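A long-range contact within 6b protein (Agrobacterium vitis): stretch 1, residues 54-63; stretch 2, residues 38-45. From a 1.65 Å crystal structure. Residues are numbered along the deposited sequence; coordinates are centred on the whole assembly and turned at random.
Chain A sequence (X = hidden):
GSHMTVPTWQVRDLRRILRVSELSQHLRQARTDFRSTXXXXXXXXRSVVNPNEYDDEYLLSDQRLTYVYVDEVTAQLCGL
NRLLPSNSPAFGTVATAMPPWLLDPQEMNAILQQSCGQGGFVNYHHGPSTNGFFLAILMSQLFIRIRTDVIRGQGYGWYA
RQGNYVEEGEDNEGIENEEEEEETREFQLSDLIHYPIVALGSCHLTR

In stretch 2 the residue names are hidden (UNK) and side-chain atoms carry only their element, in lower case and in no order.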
# COMPACT_ATOMS: atom_id res chain seq x y z
N TYR A 54 9.87 -17.14 9.62
CA TYR A 54 8.95 -16.30 8.87
C TYR A 54 7.99 -17.14 8.03
O TYR A 54 8.31 -18.28 7.67
CB TYR A 54 9.70 -15.37 7.93
CG TYR A 54 10.52 -14.30 8.61
CD1 TYR A 54 11.92 -14.35 8.58
CD2 TYR A 54 9.91 -13.22 9.25
CE1 TYR A 54 12.68 -13.36 9.18
CE2 TYR A 54 10.66 -12.22 9.86
CZ TYR A 54 12.05 -12.30 9.82
OH TYR A 54 12.80 -11.30 10.41
N ASP A 55 6.83 -16.58 7.71
CA ASP A 55 5.94 -17.21 6.72
C ASP A 55 6.50 -17.00 5.30
O ASP A 55 7.66 -16.60 5.14
CB ASP A 55 4.47 -16.78 6.89
CG ASP A 55 4.18 -15.34 6.45
OD1 ASP A 55 5.03 -14.69 5.79
OD2 ASP A 55 3.07 -14.86 6.78
N ASP A 56 5.70 -17.29 4.28
CA ASP A 56 6.24 -17.30 2.91
C ASP A 56 6.21 -15.94 2.20
O ASP A 56 6.72 -15.83 1.08
CB ASP A 56 5.53 -18.35 2.06
CG ASP A 56 5.84 -19.76 2.52
OD1 ASP A 56 7.02 -20.06 2.79
OD2 ASP A 56 4.90 -20.59 2.60
N GLU A 57 5.63 -14.92 2.83
CA GLU A 57 5.46 -13.62 2.15
C GLU A 57 6.71 -12.75 2.29
O GLU A 57 7.22 -12.58 3.40
CB GLU A 57 4.23 -12.88 2.68
CG GLU A 57 3.85 -11.68 1.81
CD GLU A 57 2.46 -11.12 2.11
OE1 GLU A 57 1.81 -11.55 3.08
OE2 GLU A 57 2.02 -10.24 1.33
N TYR A 58 7.19 -12.20 1.18
CA TYR A 58 8.39 -11.36 1.22
C TYR A 58 8.22 -10.12 0.36
O TYR A 58 7.56 -10.17 -0.68
CB TYR A 58 9.63 -12.15 0.79
CG TYR A 58 9.58 -12.67 -0.64
CD1 TYR A 58 9.96 -11.85 -1.70
CD2 TYR A 58 9.16 -13.97 -0.92
CE1 TYR A 58 9.91 -12.29 -3.01
CE2 TYR A 58 9.11 -14.43 -2.26
CZ TYR A 58 9.48 -13.57 -3.29
OH TYR A 58 9.45 -13.98 -4.61
N LEU A 59 8.79 -9.00 0.82
CA LEU A 59 8.78 -7.77 0.05
C LEU A 59 9.95 -7.77 -0.90
O LEU A 59 11.05 -8.19 -0.55
CB LEU A 59 8.90 -6.53 0.95
CG LEU A 59 7.93 -6.36 2.12
CD1 LEU A 59 8.18 -5.01 2.78
CD2 LEU A 59 6.49 -6.48 1.67
N LEU A 60 9.68 -7.24 -2.09
CA LEU A 60 10.70 -6.98 -3.09
C LEU A 60 10.94 -5.48 -3.02
O LEU A 60 10.10 -4.69 -3.45
CB LEU A 60 10.19 -7.40 -4.48
CG LEU A 60 9.73 -8.85 -4.73
CD1 LEU A 60 8.44 -9.18 -4.00
CD2 LEU A 60 9.52 -9.07 -6.22
N SER A 61 12.07 -5.08 -2.45
CA SER A 61 12.30 -3.66 -2.18
C SER A 61 13.05 -2.93 -3.29
O SER A 61 13.19 -1.70 -3.24
CB SER A 61 13.05 -3.49 -0.86
OG SER A 61 14.26 -4.20 -0.91
N ASP A 62 13.52 -3.68 -4.29
CA ASP A 62 14.08 -3.11 -5.52
C ASP A 62 12.96 -2.76 -6.52
O ASP A 62 13.00 -3.17 -7.69
CB ASP A 62 15.04 -4.08 -6.19
CG ASP A 62 16.37 -4.18 -5.49
OD1 ASP A 62 16.74 -3.23 -4.76
OD2 ASP A 62 17.05 -5.21 -5.67
N GLN A 63 11.97 -2.03 -6.04
CA GLN A 63 10.94 -1.50 -6.92
C GLN A 63 10.48 -0.19 -6.33
O GLN A 63 10.86 0.15 -5.21
CB GLN A 63 9.78 -2.49 -7.08
CG GLN A 63 8.96 -2.73 -5.82
CD GLN A 63 7.85 -3.76 -6.00
OE1 GLN A 63 7.75 -4.72 -5.22
NE2 GLN A 63 7.03 -3.58 -7.04
N UNK A 38 16.94 -2.77 5.38
CA UNK A 38 16.22 -4.06 5.42
C UNK A 38 16.53 -5.05 4.29
O UNK A 38 16.07 -6.20 4.33
c UNK A 38 12.65 -2.77 6.47
c UNK A 38 14.70 -3.80 5.48
c UNK A 38 14.43 -3.58 7.98
c UNK A 38 14.15 -2.96 6.63
N UNK A 39 17.31 -4.60 3.30
CA UNK A 39 17.74 -5.41 2.14
C UNK A 39 16.71 -5.48 1.01
O UNK A 39 15.58 -5.01 1.16
c UNK A 39 18.18 -6.82 2.54
o UNK A 39 17.10 -7.74 2.44
N UNK A 40 17.12 -6.10 -0.10
CA UNK A 40 16.29 -6.27 -1.28
C UNK A 40 15.17 -7.28 -1.09
O UNK A 40 14.20 -7.30 -1.85
c UNK A 40 17.15 -6.65 -2.49
c UNK A 40 19.16 -8.13 -1.90
o UNK A 40 20.00 -8.87 -2.42
n UNK A 40 19.44 -7.35 -0.86
c UNK A 40 17.74 -8.06 -2.46
N UNK A 41 15.33 -8.14 -0.08
CA UNK A 41 14.38 -9.21 0.19
C UNK A 41 13.98 -9.14 1.66
O UNK A 41 14.80 -9.40 2.54
c UNK A 41 15.05 -10.57 -0.10
c UNK A 41 13.38 -12.12 0.98
c UNK A 41 14.17 -11.81 -0.26
c UNK A 41 13.24 -11.69 -1.45
N UNK A 42 12.71 -8.82 1.91
CA UNK A 42 12.26 -8.55 3.27
C UNK A 42 11.12 -9.48 3.70
O UNK A 42 9.99 -9.32 3.26
c UNK A 42 12.89 -6.11 2.96
c UNK A 42 11.80 -7.07 3.44
c UNK A 42 11.44 -6.77 4.88
N UNK A 43 11.44 -10.44 4.56
CA UNK A 43 10.42 -11.20 5.28
C UNK A 43 10.01 -10.39 6.50
O UNK A 43 10.78 -9.55 6.97
c UNK A 43 11.18 -15.22 2.31
c UNK A 43 12.16 -13.57 3.74
c UNK A 43 10.02 -15.19 3.06
o UNK A 43 11.31 -16.05 1.21
c UNK A 43 11.02 -13.52 4.52
c UNK A 43 12.26 -14.43 2.65
c UNK A 43 10.93 -12.58 5.69
c UNK A 43 9.93 -14.32 4.15
N UNK A 44 8.81 -10.62 7.01
CA UNK A 44 8.28 -9.73 8.05
C UNK A 44 7.31 -10.35 9.02
O UNK A 44 7.31 -10.00 10.20
c UNK A 44 5.24 -8.82 6.75
c UNK A 44 6.94 -8.95 5.06
c UNK A 44 4.25 -9.08 5.80
c UNK A 44 4.60 -9.28 4.46
c UNK A 44 6.59 -8.75 6.39
c UNK A 44 7.65 -8.47 7.43
c UNK A 44 5.95 -9.21 4.08
N UNK A 45 6.49 -11.29 8.54
CA UNK A 45 5.48 -11.92 9.38
C UNK A 45 5.89 -13.31 9.82
O UNK A 45 6.23 -14.15 8.99
c UNK A 45 4.13 -11.98 8.66
o UNK A 45 2.69 -11.61 10.54
c UNK A 45 2.99 -12.35 9.60
n UNK A 45 2.36 -13.50 9.36
O HOH W 1 11.71 -8.70 9.52
O HOH W 2 8.90 -17.36 0.42
O HOH W 3 6.90 -12.72 6.12

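Position 38 carries four carbons forked at the second, whereas isoleucine would branch at CB. This side chain makes no contact with stretch 1, and the residue is Leu38. At position 39 one carbon bears one oxygen. Its CB points away from stretch 1, but its backbone O accepts a hydrogen bond from Ser61 OG at 2.6 Å. This is Ser39, whose own OG donates to Leu38 O (2.6 Å) and accepts from the backbone N of position 41 (3.1 Å).

Position 40 has three carbons, the third holding one oxygen and one nitrogen. The end of this side chain leads away; the CB lies 3.5 Å from Asp62 OD2, while the backbone O receives Ser61 N at 3.1 Å. An amide one methylene longer than asparagine makes this Gln40. Position 41 shows four carbons, again forked at the second. One of the terminal carbons comes within 3.3 Å of Tyr58 CD1, an apolar contact made on the sheet face shared with Leu60, and the residue is Leu41.

Position 42 has a CB carrying two carbons and nothing more. It packs with Leu59 on the opposite face of the sheet, CB to CB at 3.9 Å, and its backbone N and O bond to Leu59 O (3.0 Å) and Leu59 N (2.7 Å); it is Val42. At position 43, one carbon leads to a six-carbon ring bearing an oxygen. Its CB sits over the Tyr54 ring, 3.4 Å from Tyr54 CG, while Tyr58 CB lies over a face of its own ring, 3.8 Å from the ring carbon that bears the oxygen. This is Tyr43.

Position 44 has the same ring without oxygen. Although its CB points away, the ring reaches back, one ring carbon coming within 3.7 Å of Leu59 CD2 and another within 3.7 Å of Glu57 CG: Phe44. Position 45 ends in two carbons, the second with one oxygen and one nitrogen. The nitrogen donates to Asp55 OD2 at 3.0 Å, and the backbone O accepts from Asp55 N at 2.8 Å, so this is Asn45.

The contact is thus an antiparallel strand pairing secured at Leu59 and Val42 and extended by bonds at both ends, from Ser61 to Ser39 and Gln40 and between Asp55 and Asn45. Tyrosines pack along one side and aliphatic groups against Phe44 on the other. A water bridges Tyr43 OH and Asp56 O, and another links Asn45 N with Asp55 OD1 and Glu57 O, joining the segments where direct backbone pairing lapses.

Stretch 2 38-45: LSQLVYFN
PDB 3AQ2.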